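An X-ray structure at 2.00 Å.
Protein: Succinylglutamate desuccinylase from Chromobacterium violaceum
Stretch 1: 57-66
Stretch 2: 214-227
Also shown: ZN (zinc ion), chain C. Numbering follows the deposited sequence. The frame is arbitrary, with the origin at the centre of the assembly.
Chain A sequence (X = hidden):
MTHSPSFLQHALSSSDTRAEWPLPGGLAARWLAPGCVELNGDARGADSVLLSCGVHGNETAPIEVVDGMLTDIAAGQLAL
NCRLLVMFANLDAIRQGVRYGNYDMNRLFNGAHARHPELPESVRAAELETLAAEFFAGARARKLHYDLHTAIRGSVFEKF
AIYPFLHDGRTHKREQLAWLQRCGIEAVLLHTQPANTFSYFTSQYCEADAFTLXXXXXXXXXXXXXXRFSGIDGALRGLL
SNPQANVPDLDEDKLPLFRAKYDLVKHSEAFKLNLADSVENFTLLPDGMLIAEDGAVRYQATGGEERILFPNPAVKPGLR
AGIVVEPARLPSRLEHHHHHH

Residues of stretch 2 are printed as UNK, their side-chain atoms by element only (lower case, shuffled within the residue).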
# COMPACT_ATOMS: atom_id res chain seq x y z
N GLY A 57 -11.06 0.10 31.97
CA GLY A 57 -11.71 -0.66 33.03
C GLY A 57 -12.94 -1.48 32.73
O GLY A 57 -13.30 -2.36 33.52
N ASN A 58 -13.60 -1.22 31.60
CA ASN A 58 -14.81 -1.95 31.24
C ASN A 58 -14.53 -3.15 30.34
O ASN A 58 -15.45 -3.88 29.99
CB ASN A 58 -15.79 -1.00 30.54
CG ASN A 58 -15.23 -0.44 29.25
OD1 ASN A 58 -14.10 0.03 29.20
ND2 ASN A 58 -16.03 -0.47 28.18
N GLU A 59 -13.27 -3.36 29.96
CA GLU A 59 -12.91 -4.49 29.09
C GLU A 59 -12.34 -5.58 30.00
O GLU A 59 -11.13 -5.80 30.07
CB GLU A 59 -11.89 -4.01 28.05
CG GLU A 59 -12.24 -2.60 27.55
CD GLU A 59 -11.35 -2.07 26.45
OE1 GLU A 59 -10.23 -2.60 26.27
OE2 GLU A 59 -11.77 -1.10 25.78
N THR A 60 -13.25 -6.29 30.66
CA THR A 60 -12.91 -7.30 31.65
C THR A 60 -12.54 -8.71 31.19
O THR A 60 -11.86 -9.42 31.91
CB THR A 60 -14.03 -7.41 32.69
OG1 THR A 60 -15.17 -8.08 32.12
CG2 THR A 60 -14.45 -6.03 33.15
N ALA A 61 -12.97 -9.11 30.00
CA ALA A 61 -12.65 -10.45 29.52
C ALA A 61 -11.15 -10.75 29.66
O ALA A 61 -10.77 -11.73 30.31
CB ALA A 61 -13.11 -10.63 28.06
N PRO A 62 -10.28 -9.92 29.06
CA PRO A 62 -8.84 -10.21 29.18
C PRO A 62 -8.37 -10.24 30.64
O PRO A 62 -7.45 -11.00 30.99
CB PRO A 62 -8.19 -9.07 28.39
CG PRO A 62 -9.23 -8.74 27.35
CD PRO A 62 -10.51 -8.76 28.19
N ILE A 63 -8.98 -9.42 31.48
CA ILE A 63 -8.64 -9.36 32.91
C ILE A 63 -8.86 -10.72 33.59
O ILE A 63 -7.98 -11.21 34.30
CB ILE A 63 -9.48 -8.27 33.63
CG1 ILE A 63 -9.26 -6.90 32.98
CG2 ILE A 63 -9.10 -8.22 35.10
CD1 ILE A 63 -10.14 -5.80 33.58
N GLU A 64 -10.02 -11.32 33.35
CA GLU A 64 -10.34 -12.62 33.94
C GLU A 64 -9.41 -13.71 33.41
O GLU A 64 -9.00 -14.59 34.16
CB GLU A 64 -11.80 -13.02 33.65
CG GLU A 64 -12.84 -11.98 34.08
CD GLU A 64 -14.28 -12.42 33.85
OE1 GLU A 64 -14.59 -12.93 32.75
OE2 GLU A 64 -15.12 -12.24 34.76
N VAL A 65 -9.08 -13.65 32.12
CA VAL A 65 -8.19 -14.64 31.51
C VAL A 65 -6.78 -14.55 32.11
O VAL A 65 -6.15 -15.57 32.40
CB VAL A 65 -8.08 -14.46 29.98
CG1 VAL A 65 -6.99 -15.38 29.42
CG2 VAL A 65 -9.42 -14.79 29.34
N VAL A 66 -6.30 -13.33 32.31
CA VAL A 66 -4.98 -13.15 32.90
C VAL A 66 -5.01 -13.63 34.35
O VAL A 66 -4.17 -14.43 34.76
CB VAL A 66 -4.54 -11.67 32.88
CG1 VAL A 66 -3.28 -11.48 33.72
CG2 VAL A 66 -4.27 -11.24 31.44
N UNK A 214 -7.26 -6.74 20.24
CA UNK A 214 -8.70 -6.55 20.42
C UNK A 214 -9.23 -7.98 20.31
O UNK A 214 -9.36 -8.51 19.21
c UNK A 214 -9.28 -5.68 19.29
o UNK A 214 -9.03 -2.57 21.13
c UNK A 214 -8.93 -4.20 19.39
o UNK A 214 -10.72 -3.95 20.95
c UNK A 214 -9.61 -3.53 20.58
N UNK A 215 -9.51 -8.59 21.46
CA UNK A 215 -9.94 -9.98 21.53
C UNK A 215 -11.44 -10.24 21.45
O UNK A 215 -11.85 -11.40 21.40
c UNK A 215 -7.25 -11.40 21.87
c UNK A 215 -9.38 -10.59 22.81
c UNK A 215 -7.85 -10.48 22.90
c UNK A 215 -7.36 -10.82 24.31
N UNK A 216 -12.27 -9.20 21.45
CA UNK A 216 -13.70 -9.42 21.37
C UNK A 216 -14.62 -8.35 21.96
O UNK A 216 -14.29 -7.16 22.01
N UNK A 217 -15.78 -8.80 22.43
CA UNK A 217 -16.80 -7.92 22.99
C UNK A 217 -16.57 -7.51 24.44
O UNK A 217 -16.20 -8.34 25.27
c UNK A 217 -19.72 -10.02 21.48
n UNK A 217 -21.25 -11.46 20.11
c UNK A 217 -20.02 -10.61 20.10
c UNK A 217 -18.49 -9.12 21.47
c UNK A 217 -18.17 -8.59 22.87
N UNK A 218 -16.80 -6.24 24.74
CA UNK A 218 -16.64 -5.73 26.09
C UNK A 218 -17.84 -6.16 26.93
O UNK A 218 -18.99 -6.07 26.48
c UNK A 218 -16.51 -4.22 26.09
N UNK A 219 -17.57 -6.63 28.14
CA UNK A 219 -18.61 -7.09 29.05
C UNK A 219 -18.11 -6.95 30.48
O UNK A 219 -16.90 -6.99 30.73
c UNK A 219 -18.94 -8.57 28.79
n UNK A 219 -21.19 -7.53 25.17
c UNK A 219 -21.96 -8.59 25.39
c UNK A 219 -21.21 -8.72 27.74
c UNK A 219 -19.72 -8.86 27.51
n UNK A 219 -22.00 -9.16 26.59
n UNK A 219 -22.71 -9.07 24.41
N UNK A 220 -19.02 -6.76 31.44
CA UNK A 220 -18.61 -6.62 32.84
C UNK A 220 -18.19 -7.98 33.40
O UNK A 220 -18.44 -9.01 32.78
c UNK A 220 -20.49 -6.67 31.30
c UNK A 220 -19.87 -6.07 33.50
c UNK A 220 -20.95 -6.78 32.74
N UNK A 221 -17.54 -7.97 34.56
CA UNK A 221 -17.10 -9.21 35.20
C UNK A 221 -18.29 -10.17 35.38
O UNK A 221 -19.38 -9.75 35.77
c UNK A 221 -13.80 -6.25 36.95
c UNK A 221 -12.67 -6.90 36.46
c UNK A 221 -16.48 -8.93 36.58
c UNK A 221 -15.03 -6.91 36.99
c UNK A 221 -15.15 -8.22 36.52
c UNK A 221 -14.03 -8.86 36.02
c UNK A 221 -12.78 -8.21 35.99
N UNK A 222 -18.06 -11.45 35.11
CA UNK A 222 -19.11 -12.45 35.27
C UNK A 222 -20.00 -12.65 34.06
O UNK A 222 -20.85 -13.55 34.05
N UNK A 223 -19.81 -11.83 33.04
CA UNK A 223 -20.61 -11.93 31.84
C UNK A 223 -19.77 -12.20 30.60
O UNK A 223 -20.22 -12.00 29.48
c UNK A 223 -23.44 -9.31 32.33
n UNK A 223 -23.89 -8.65 33.40
c UNK A 223 -21.43 -10.65 31.65
c UNK A 223 -22.64 -10.56 32.58
o UNK A 223 -23.66 -8.93 31.18
N UNK A 224 -18.54 -12.66 30.81
CA UNK A 224 -17.64 -12.98 29.70
C UNK A 224 -17.65 -14.47 29.41
O UNK A 224 -17.46 -15.29 30.31
o UNK A 224 -16.31 -10.29 29.26
c UNK A 224 -16.06 -11.05 30.19
n UNK A 224 -15.65 -10.63 31.38
c UNK A 224 -16.20 -12.55 30.02
N UNK A 225 -17.87 -14.82 28.15
CA UNK A 225 -17.87 -16.22 27.74
C UNK A 225 -16.39 -16.58 27.52
O UNK A 225 -15.88 -16.48 26.41
c UNK A 225 -18.66 -16.37 26.43
c UNK A 225 -19.04 -17.81 26.14
o UNK A 225 -20.25 -18.11 26.07
o UNK A 225 -18.13 -18.65 25.97
N UNK A 226 -15.71 -16.97 28.60
CA UNK A 226 -14.29 -17.30 28.51
C UNK A 226 -13.97 -18.34 27.44
O UNK A 226 -12.80 -18.58 27.14
c UNK A 226 -13.13 -17.25 32.25
c UNK A 226 -13.08 -15.45 30.50
c UNK A 226 -13.80 -16.71 30.98
c UNK A 226 -13.76 -17.78 29.87
N UNK A 227 -15.00 -18.93 26.86
CA UNK A 227 -14.82 -19.93 25.81
C UNK A 227 -14.44 -19.21 24.52
O UNK A 227 -13.66 -19.72 23.71
c UNK A 227 -16.11 -20.73 25.60
o UNK A 227 -15.92 -21.77 24.66
ZN ZN C . -9.62 -0.86 24.86
O HOH W 1 -14.97 -8.04 28.01
O HOH W 2 -16.88 -13.74 33.00
O HOH W 3 -10.81 -1.49 22.95

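Position 214 carries three carbons, the third bearing two oxygens: a carboxylate on a two-carbon arm, Glu-214. Its CA-to-CB bond points away from stretch 1, but Glu-214 OE2 accepts from water 3 at 2.8 Å, and that water lies 2.3 Å from ZN, which Glu-59 chelates through Glu-59 OE1 (2.3 Å) and Glu-59 OE2 (2.4 Å).

Position 215 has four carbons forked at the second, the pattern of Leu-215; its CD1 lies 4.1 Å from Pro-62 CG. Position 216 has no side-chain atoms, and phi/psi of 153/-151 would jam a CB against the preceding carbonyl: Gly-216. At 217, four carbons in a row end in nitrogen, so Lys-217; the CA-to-CB bond of Lys-217 points away. A single carbon at 218 defines Ala-218, whose CB is 4.1 Å from Asn-58 O.

Position 219 shows three carbons, a nitrogen, then a carbon with two more nitrogens, a guanidinium: Arg-219. The CA-to-CB bond of Arg-219 points away from stretch 1, and Arg-219 NH2 donates to Ala-218 O (2.9 Å); the backbone O faces stretch 1. At 220, three carbons close onto the backbone N, giving Pro-220.

Position 221 has one carbon followed by a six-carbon ring without oxygen, hence Phe-221. Thr-60 CG2 sits 3.7 Å from the ring centroid, 5° off the normal, a CH-pi contact over the face; Ile-63 CG2 meets the edge, 3.8 Å from Phe-221 CE1.

Position 222 lacks a side chain, and its phi/psi of 89/-6 likewise calls for glycine: Gly-222. Position 223 has three carbons, the third carrying one oxygen and one nitrogen, therefore Gln-223; its N donates to Pro-220 O (3.1 Å) within a type II turn.

At 224, two carbons end in one oxygen and one nitrogen: Asn-224. Asn-224 ND2 donates to Thr-60 OG1 (2.7 Å, 168°) and Glu-64 OE1 (2.9 Å, 151°), fixing the amide orientation. Position 225, two carbons with two oxygens, is Asp-225; the CA-to-CB bond of Asp-225 points away. Four carbons forked at the second make 226 Leu-226; its CD2 packs 3.9 Å from Val-65 CG2. One carbon and one oxygen at 227 give Ser-227, out of reach.

The contact buries 626 Å² and centres on a polar relay. Thr-60 OG1 accepts from Asn-224 ND2 and donates to Arg-219 O over a very short 2.5 Å, while Glu-64 divides its carboxylate: OE1 takes Asn-224 ND2 and OE2 takes Gly-222 N (3.1 Å, 161°). Water 1 accepts from Ala-61 N and Arg-219 N, both at 3.0 Å. The Phe-221 and Leu-226 side chains add apolar packing against the helix, so the turn is held by both directional bonds and shape.

Stretch 2 (214-227) ELGKARPFGQNDLS
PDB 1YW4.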